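Local coordinates for protein cellulase (glycosyl hydrolase family 5) (Bacteroides ovatus, PDB 3ZMR) that hydrolyses internal beta-1,4-glucosidic linkages in the backbone of xyloglucan, retaining the beta configuration and releasing xyloglucan oligosaccharides, at residues Glu235-Met240 with Asn285-Asn290; Gln243-Phe248 with Leu255-Thr260. All blocks are in the same frame, centred on the assembly; numbering follows the deposited sequence.

Contact 1: Glu235-Met240 with Asn285-Asn290. With EDO (1,2-ethanediol), chain H.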
ATOM      1  N   GLU A 235       4.912 -14.512   8.692  1.00 13.65           N
ATOM      2  CA  GLU A 235       5.474 -14.552  10.041  1.00 12.34           C
ATOM      3  C   GLU A 235       6.507 -13.447  10.223  1.00 11.08           C
ATOM      4  O   GLU A 235       6.519 -12.735  11.240  1.00 12.77           O
ATOM      5  CB  GLU A 235       6.103 -15.903  10.287  1.00 16.56           C
ATOM      6  CG  GLU A 235       6.909 -16.033  11.561  1.00 31.82           C
ATOM      7  CD  GLU A 235       7.480 -17.415  11.703  1.00138.38           C
ATOM      8  OE1 GLU A 235       6.772 -18.299  12.225  1.00146.18           O
ATOM      9  OE2 GLU A 235       8.612 -17.599  11.233  1.00117.70           O
ATOM     10  N   ARG A 236       7.373 -13.272   9.217  1.00 13.27           N
ATOM     11  CA  ARG A 236       8.403 -12.241   9.285  1.00 11.23           C
ATOM     12  C   ARG A 236       7.816 -10.828   9.265  1.00 11.37           C
ATOM     13  O   ARG A 236       8.239  -9.973  10.034  1.00 10.97           O
ATOM     14  CB  ARG A 236       9.400 -12.427   8.148  1.00 11.21           C
ATOM     15  CG  ARG A 236      10.478 -11.371   8.104  1.00 12.16           C
ATOM     16  CD  ARG A 236      11.542 -11.726   7.106  1.00 13.19           C
ATOM     17  NE  ARG A 236      12.564 -10.710   7.006  1.00 12.79           N
ATOM     18  CZ  ARG A 236      13.663 -10.859   6.265  1.00 12.77           C
ATOM     19  NH1 ARG A 236      13.861 -11.984   5.597  1.00 13.42           N
ATOM     20  NH2 ARG A 236      14.557  -9.891   6.186  1.00 13.81           N
ATOM     21  N   LEU A 237       6.878 -10.589   8.355  1.00 10.16           N
ATOM     22  CA  LEU A 237       6.256  -9.268   8.225  1.00 10.35           C
ATOM     23  C   LEU A 237       5.580  -8.891   9.559  1.00  9.87           C
ATOM     24  O   LEU A 237       5.727  -7.749  10.058  1.00 10.37           O
ATOM     25  CB  LEU A 237       5.290  -9.300   7.064  1.00  9.46           C
ATOM     26  CG  LEU A 237       4.724  -7.915   6.699  1.00 10.41           C
ATOM     27  CD1 LEU A 237       5.776  -6.928   6.229  1.00 10.91           C
ATOM     28  CD2 LEU A 237       3.621  -8.086   5.660  1.00 11.58           C
ATOM     29  N   GLU A 238       4.881  -9.849  10.164  1.00  9.94           N
ATOM     30  CA  GLU A 238       4.280  -9.627  11.484  1.00  9.98           C
ATOM     31  C   GLU A 238       5.321  -9.308  12.553  1.00 10.23           C
ATOM     32  O   GLU A 238       5.169  -8.386  13.352  1.00 10.41           O
ATOM     33  CB  GLU A 238       3.446 -10.852  11.918  1.00 10.56           C
ATOM     34  CG  GLU A 238       2.881 -10.699  13.324  1.00 11.60           C
ATOM     35  CD  GLU A 238       2.029 -11.865  13.798  1.00 15.04           C
ATOM     36  OE1 GLU A 238       2.182 -12.978  13.290  1.00 22.03           O
ATOM     37  OE2 GLU A 238       1.194 -11.642  14.699  1.00 18.34           O
ATOM     38  N   ALA A 239       6.393 -10.109  12.593  1.00 10.48           N
ATOM     39  CA  ALA A 239       7.402  -9.950  13.646  1.00 10.17           C
ATOM     40  C   ALA A 239       8.048  -8.576  13.573  1.00  8.42           C
ATOM     41  O   ALA A 239       8.302  -7.937  14.595  1.00 11.35           O
ATOM     42  CB  ALA A 239       8.460 -11.031  13.557  1.00 12.81           C
ATOM     43  N   MET A 240       8.269  -8.106  12.349  1.00 10.55           N
ATOM     44  CA  MET A 240       8.891  -6.813  12.130  1.00 10.13           C
ATOM     45  C   MET A 240       7.925  -5.694  12.471  1.00  8.63           C
ATOM     46  O   MET A 240       8.244  -4.784  13.263  1.00  9.72           O
ATOM     47  CB  MET A 240       9.412  -6.695  10.687  1.00 13.59           C
ATOM     48  CG  MET A 240      10.554  -7.675  10.379  1.00 11.88           C
ATOM     49  SD  MET A 240      11.112  -7.541   8.678  1.00 11.92           S
ATOM     50  CE  MET A 240      12.005  -6.000   8.735  1.00 12.75           C
ATOM     51  N   ASN A 285      -0.901  -7.288   3.030  1.00  8.64           N
ATOM     52  CA  ASN A 285      -1.590  -6.085   3.505  1.00  7.98           C
ATOM     53  C   ASN A 285      -2.434  -6.382   4.736  1.00  7.59           C
ATOM     54  O   ASN A 285      -2.425  -5.637   5.703  1.00  9.05           O
ATOM     55  CB  ASN A 285      -2.462  -5.443   2.423  1.00  8.78           C
ATOM     56  CG  ASN A 285      -1.668  -4.815   1.294  1.00  9.56           C
ATOM     57  OD1 ASN A 285      -0.508  -4.451   1.439  1.00 10.08           O
ATOM     58  ND2 ASN A 285      -2.327  -4.667   0.156  1.00 10.05           N
ATOM     59  N   GLN A 286      -3.131  -7.503   4.706  1.00  7.82           N
ATOM     60  CA  GLN A 286      -3.936  -7.935   5.848  1.00  8.82           C
ATOM     61  C   GLN A 286      -3.089  -8.251   7.097  1.00  8.48           C
ATOM     62  O   GLN A 286      -3.460  -7.858   8.212  1.00  9.44           O
ATOM     63  CB  GLN A 286      -4.825  -9.131   5.477  1.00  8.74           C
ATOM     64  CG  GLN A 286      -5.808  -9.451   6.610  1.00  9.21           C
ATOM     65  CD  GLN A 286      -6.912  -8.422   6.713  1.00  9.79           C
ATOM     66  OE1 GLN A 286      -7.750  -8.312   5.816  1.00 11.77           O
ATOM     67  NE2 GLN A 286      -6.892  -7.635   7.786  1.00 11.89           N
ATOM     68  N   VAL A 287      -1.972  -8.944   6.909  1.00  9.38           N
ATOM     69  CA  VAL A 287      -1.046  -9.215   7.996  1.00  8.88           C
ATOM     70  C   VAL A 287      -0.614  -7.905   8.673  1.00 10.24           C
ATOM     71  O   VAL A 287      -0.585  -7.781   9.898  1.00  9.35           O
ATOM     72  CB  VAL A 287       0.190 -10.012   7.545  1.00 10.94           C
ATOM     73  CG1 VAL A 287       1.216 -10.119   8.669  1.00 11.73           C
ATOM     74  CG2 VAL A 287      -0.226 -11.410   7.091  1.00 12.05           C
ATOM     75  N   PHE A 288      -0.216  -6.933   7.859  1.00 10.30           N
ATOM     76  CA  PHE A 288       0.220  -5.653   8.372  1.00  7.90           C
ATOM     77  C   PHE A 288      -0.894  -4.980   9.201  1.00  8.28           C
ATOM     78  O   PHE A 288      -0.664  -4.540  10.304  1.00  8.61           O
ATOM     79  CB  PHE A 288       0.651  -4.786   7.189  1.00  8.51           C
ATOM     80  CG  PHE A 288       0.681  -3.296   7.473  1.00  6.92           C
ATOM     81  CD1 PHE A 288       1.564  -2.717   8.385  1.00  6.75           C
ATOM     82  CD2 PHE A 288      -0.210  -2.459   6.805  1.00  7.47           C
ATOM     83  CE1 PHE A 288       1.554  -1.341   8.617  1.00  7.92           C
ATOM     84  CE2 PHE A 288      -0.200  -1.096   7.015  1.00  7.35           C
ATOM     85  CZ  PHE A 288       0.680  -0.536   7.907  1.00  7.70           C
ATOM     86  N   VAL A 289      -2.096  -4.905   8.659  1.00  8.43           N
ATOM     87  CA  VAL A 289      -3.203  -4.269   9.387  1.00  9.78           C
ATOM     88  C   VAL A 289      -3.469  -5.010  10.724  1.00  8.29           C
ATOM     89  O   VAL A 289      -3.583  -4.384  11.781  1.00  8.89           O
ATOM     90  CB  VAL A 289      -4.478  -4.178   8.518  1.00 11.15           C
ATOM     91  CG1 VAL A 289      -5.692  -3.739   9.328  1.00  9.68           C
ATOM     92  CG2 VAL A 289      -4.233  -3.213   7.375  1.00 11.66           C
ATOM     93  N   ASN A 290      -3.560  -6.331  10.647  1.00  8.32           N
ATOM     94  CA  ASN A 290      -3.790  -7.166  11.830  1.00  9.74           C
ATOM     95  C   ASN A 290      -2.777  -6.857  12.932  1.00  9.82           C
ATOM     96  O   ASN A 290      -3.124  -6.705  14.081  1.00 10.05           O
ATOM     97  CB  ASN A 290      -3.662  -8.654  11.495  1.00 10.98           C
ATOM     98  CG  ASN A 290      -4.781  -9.181  10.645  1.00 11.19           C
ATOM     99  OD1 ASN A 290      -5.813  -8.519  10.425  1.00 13.11           O
ATOM    100  ND2 ASN A 290      -4.581 -10.419  10.161  1.00 13.18           N
TER
HETATM  101  C1  EDO H1514      12.760 -15.953   5.885  1.00 36.13           C
HETATM  102  O1  EDO H1514      13.421 -16.519   4.746  1.00 59.78           O
HETATM  103  C2  EDO H1514      11.584 -15.119   5.413  1.00 23.63           C
HETATM  104  O2  EDO H1514      12.072 -14.070   4.573  1.00 19.18           O
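V287 meets L237 and E238 where two neighbouring helices, 227-248 and 275-293, pack side by side on the outside of the (beta/alpha)8 barrel of this family 5 glycosidase. One methyl group does nearly all the touching. CG1 of V287 is anti to its own backbone N (chi1 173°), a torsion that carries it across to the facing helix, where it lies 4.0 Å from CB of E238 and just as far from the backbone N of E238. A short, branched valine suits this place, because the helices come close here: CA of E238 and CA of V287 are 6.4 Å apart. On the inner flank CD2 of L237 reaches the same methyl at 4.4 Å, a loose contact; the leucine is buried and also packs on F284 of the opposing helix.

E238 contributes carbon here and charge further out. Its chain is extended, which sets the carboxylate well away from the CB that touches the valine; OE2 is hydrogen-bonded to the hydroxyl of Y99. On the second helix, Q286 and N290 are joined one turn apart: NE2 of Q286 donates to OD1 of N290 at 3.0 Å, arriving from above the carbonyl plane, and Y94 OH also bonds that oxygen.

R236 leaves its helix on the side turned from helix 275-293. Its chain is stretched out to NE, which lets the guanidinium make a cation-pi contact with W221 and hydrogen-bond through NH2 to S178 OG. A molecule of 1,2-ethanediol, probably from the crystallisation liquor, sits at the guanidinium edge, with its O2 accepting a bent hydrogen bond from NH1 of R236 at 2.9 Å (N-H...O angle 145°).

Contact 2: Gln243-Phe248 with Leu255-Thr260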
ATOM      1  N   GLN A 243       7.228  -4.947  16.241  1.00  8.96           N
ATOM      2  CA  GLN A 243       8.243  -4.117  16.859  1.00  8.92           C
ATOM      3  C   GLN A 243       8.107  -2.644  16.529  1.00  8.77           C
ATOM      4  O   GLN A 243       8.213  -1.757  17.390  1.00 10.34           O
ATOM      5  CB  GLN A 243       9.636  -4.564  16.445  1.00 14.04           C
ATOM      6  CG  GLN A 243       9.989  -5.938  17.003  1.00 11.58           C
ATOM      7  CD  GLN A 243      11.260  -6.450  16.386  1.00 10.44           C
ATOM      8  OE1 GLN A 243      12.368  -6.094  16.810  1.00 13.79           O
ATOM      9  NE2 GLN A 243      11.109  -7.263  15.365  1.00 10.89           N
ATOM     10  N   ILE A 244       7.924  -2.382  15.240  1.00  9.14           N
ATOM     11  CA  ILE A 244       7.827  -0.989  14.790  1.00  9.65           C
ATOM     12  C   ILE A 244       6.556  -0.322  15.368  1.00  7.43           C
ATOM     13  O   ILE A 244       6.594   0.804  15.907  1.00  9.82           O
ATOM     14  CB  ILE A 244       7.796  -0.920  13.259  1.00  9.91           C
ATOM     15  CG1 ILE A 244       9.072  -1.534  12.646  1.00 10.26           C
ATOM     16  CG2 ILE A 244       7.591   0.523  12.791  1.00  9.36           C
ATOM     17  CD1 ILE A 244       8.857  -1.996  11.220  1.00 11.93           C
ATOM     18  N   ALA A 245       5.434  -1.054  15.286  1.00  8.74           N
ATOM     19  CA  ALA A 245       4.172  -0.548  15.837  1.00  9.16           C
ATOM     20  C   ALA A 245       4.278  -0.255  17.320  1.00  9.75           C
ATOM     21  O   ALA A 245       3.794   0.772  17.794  1.00  9.14           O
ATOM     22  CB  ALA A 245       3.057  -1.545  15.562  1.00 10.10           C
ATOM     23  N   LEU A 246       4.925  -1.146  18.073  1.00  8.74           N
ATOM     24  CA  LEU A 246       5.090  -0.902  19.520  1.00  9.96           C
ATOM     25  C   LEU A 246       5.975   0.294  19.797  1.00  9.97           C
ATOM     26  O   LEU A 246       5.697   1.092  20.703  1.00 11.67           O
ATOM     27  CB  LEU A 246       5.601  -2.152  20.236  1.00  9.90           C
ATOM     28  CG  LEU A 246       4.567  -3.297  20.410  1.00 10.09           C
ATOM     29  CD1 LEU A 246       5.217  -4.563  20.939  1.00 13.41           C
ATOM     30  CD2 LEU A 246       3.418  -2.861  21.306  1.00 12.58           C
ATOM     31  N   ARG A 247       7.039   0.449  19.019  1.00  9.87           N
ATOM     32  CA  ARG A 247       7.931   1.604  19.258  1.00 11.43           C
ATOM     33  C   ARG A 247       7.185   2.937  19.031  1.00  8.17           C
ATOM     34  O   ARG A 247       7.387   3.902  19.772  1.00 10.53           O
ATOM     35  CB  ARG A 247       9.194   1.535  18.377  1.00 11.63           C
ATOM     36  CG  ARG A 247      10.050   2.799  18.402  1.00 14.67           C
ATOM     37  CD  ARG A 247      10.655   3.078  19.754  1.00 20.30           C
ATOM     38  NE  ARG A 247      11.780   2.203  20.052  1.00 16.23           N
ATOM     39  CZ  ARG A 247      13.069   2.587  20.097  1.00 14.19           C
ATOM     40  NH1 ARG A 247      13.436   3.818  19.812  1.00 16.28           N
ATOM     41  NH2 ARG A 247      13.998   1.690  20.409  1.00 15.15           N
ATOM     42  N   PHE A 248       6.352   2.978  17.976  1.00  9.01           N
ATOM     43  CA  PHE A 248       5.704   4.202  17.553  1.00  8.36           C
ATOM     44  C   PHE A 248       4.236   4.371  18.004  1.00  8.79           C
ATOM     45  O   PHE A 248       3.525   5.286  17.579  1.00 10.04           O
ATOM     46  CB  PHE A 248       5.829   4.343  16.033  1.00  8.22           C
ATOM     47  CG  PHE A 248       7.222   4.665  15.561  1.00  9.04           C
ATOM     48  CD1 PHE A 248       7.703   5.970  15.635  1.00 14.14           C
ATOM     49  CD2 PHE A 248       8.042   3.675  15.042  1.00  9.09           C
ATOM     50  CE1 PHE A 248       8.976   6.248  15.233  1.00 10.36           C
ATOM     51  CE2 PHE A 248       9.329   3.950  14.636  1.00 15.05           C
ATOM     52  CZ  PHE A 248       9.792   5.236  14.713  1.00 11.60           C
ATOM     53  N   LEU A 255       1.410  10.687  12.232  1.00  8.10           N
ATOM     54  CA  LEU A 255       2.261   9.555  11.851  1.00  7.83           C
ATOM     55  C   LEU A 255       1.419   8.423  11.293  1.00  7.36           C
ATOM     56  O   LEU A 255       0.510   7.915  11.977  1.00  9.31           O
ATOM     57  CB  LEU A 255       3.112   9.028  12.991  1.00  7.71           C
ATOM     58  CG  LEU A 255       4.045   7.843  12.713  1.00  7.67           C
ATOM     59  CD1 LEU A 255       5.112   8.198  11.671  1.00  9.84           C
ATOM     60  CD2 LEU A 255       4.717   7.359  13.972  1.00  9.35           C
ATOM     61  N   LEU A 256       1.702   8.060  10.053  1.00  8.18           N
ATOM     62  CA  LEU A 256       1.056   6.956   9.331  1.00  7.44           C
ATOM     63  C   LEU A 256       2.061   5.851   9.070  1.00  7.18           C
ATOM     64  O   LEU A 256       3.277   6.117   8.933  1.00  8.15           O
ATOM     65  CB  LEU A 256       0.471   7.436   7.991  1.00  7.52           C
ATOM     66  CG  LEU A 256      -0.672   8.483   8.001  1.00  8.05           C
ATOM     67  CD1 LEU A 256      -0.149   9.898   8.124  1.00 10.72           C
ATOM     68  CD2 LEU A 256      -1.513   8.362   6.731  1.00  7.94           C
ATOM     69  N   PHE A 257       1.560   4.613   9.043  1.00  7.55           N
ATOM     70  CA  PHE A 257       2.375   3.451   8.699  1.00  6.93           C
ATOM     71  C   PHE A 257       1.972   2.912   7.337  1.00  7.91           C
ATOM     72  O   PHE A 257       0.786   2.821   7.036  1.00  8.22           O
ATOM     73  CB  PHE A 257       2.235   2.295   9.701  1.00  7.32           C
ATOM     74  CG  PHE A 257       2.519   2.615  11.153  1.00  7.85           C
ATOM     75  CD1 PHE A 257       3.380   3.623  11.584  1.00  8.35           C
ATOM     76  CD2 PHE A 257       1.951   1.790  12.117  1.00  8.35           C
ATOM     77  CE1 PHE A 257       3.597   3.817  12.926  1.00  8.92           C
ATOM     78  CE2 PHE A 257       2.194   1.981  13.451  1.00  9.66           C
ATOM     79  CZ  PHE A 257       3.001   3.000  13.865  1.00  9.34           C
ATOM     80  N   ALA A 258       2.969   2.543   6.537  1.00  8.74           N
ATOM     81  CA  ALA A 258       2.742   1.899   5.229  1.00  7.67           C
ATOM     82  C   ALA A 258       3.396   0.520   5.232  1.00  7.39           C
ATOM     83  O   ALA A 258       4.593   0.412   5.442  1.00  7.89           O
ATOM     84  CB  ALA A 258       3.315   2.741   4.091  1.00  7.85           C
ATOM     85  N   GLY A 259       2.609  -0.543   5.002  1.00  7.90           N
ATOM     86  CA  GLY A 259       3.060  -1.877   5.391  1.00  8.14           C
ATOM     87  C   GLY A 259       4.216  -2.452   4.563  1.00  8.52           C
ATOM     88  O   GLY A 259       5.079  -3.169   5.087  1.00  9.68           O
ATOM     89  N   THR A 260       4.177  -2.146   3.267  1.00  7.77           N
ATOM     90  CA  THR A 260       5.086  -2.729   2.280  1.00  8.34           C
ATOM     91  C   THR A 260       5.442  -1.666   1.238  1.00  9.45           C
ATOM     92  O   THR A 260       4.915  -0.564   1.270  1.00  9.22           O
ATOM     93  CB  THR A 260       4.456  -3.967   1.568  1.00  9.07           C
ATOM     94  OG1 THR A 260       3.446  -3.532   0.641  1.00  9.46           O
ATOM     95  CG2 THR A 260       3.878  -4.968   2.565  1.00 11.14           C
TER
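The return from helix to strand in a beta/alpha-barrel is made here: residues 243-248, in the C-terminal part of helix 227-248, pack over barrel strand 255-258, only a short connection away in sequence. They run antiparallel to the strand (178°), the segment axes 10.9 Å apart, and the side chains that meet across the gap are apolar. F257 has the largest share in the contact. Its ring extends from the strand to the helix, bringing CE2 to 4.0 Å from CA of A245; alanine suits that position because its small side chain lets the ring come close to the helix backbone. The same ring receives CB of F248 at its edge, near the ring plane, with CZ of F257 3.8 Å from that carbon.

F248 and L255 cross at about a right angle. CG of L255 stands anti to its backbone N (chi1 180°), which sends CD2 toward the helix, 3.7 Å from CD1 of F248 and nearly as close to its CB. Along the strand, L255 and F257 point to the helix, whereas L256 between them does not.

Neighbouring elements complete the layer: V201 of helix 191-206 touches both F248 and L255, I213 of strand 210-214 touches both phenylalanines, and L304 of strand 304-307 meets F257.

How the contacts relate
Helix 227-248 serves both contacts: residues 235-240 lie against helix 275-293, while residues 243-248 rest on strand 255-258. Because both of its segments lie between 240 and 285, contact 2 is nested within the chain loop closed by contact 1. Their centres are 11 Å apart. F288 bridges them, its CD1 lying 3.5 Å from CA of G259 and its CZ 3.5 Å from O of F257. W241, between the two helix segments, meets the rings of both F288 and F257. Contact 2 lies away from the substrate sites; in contact 1 the side chain of L237 is about 10 Å from those of the substrate-binding residues H216 and N261.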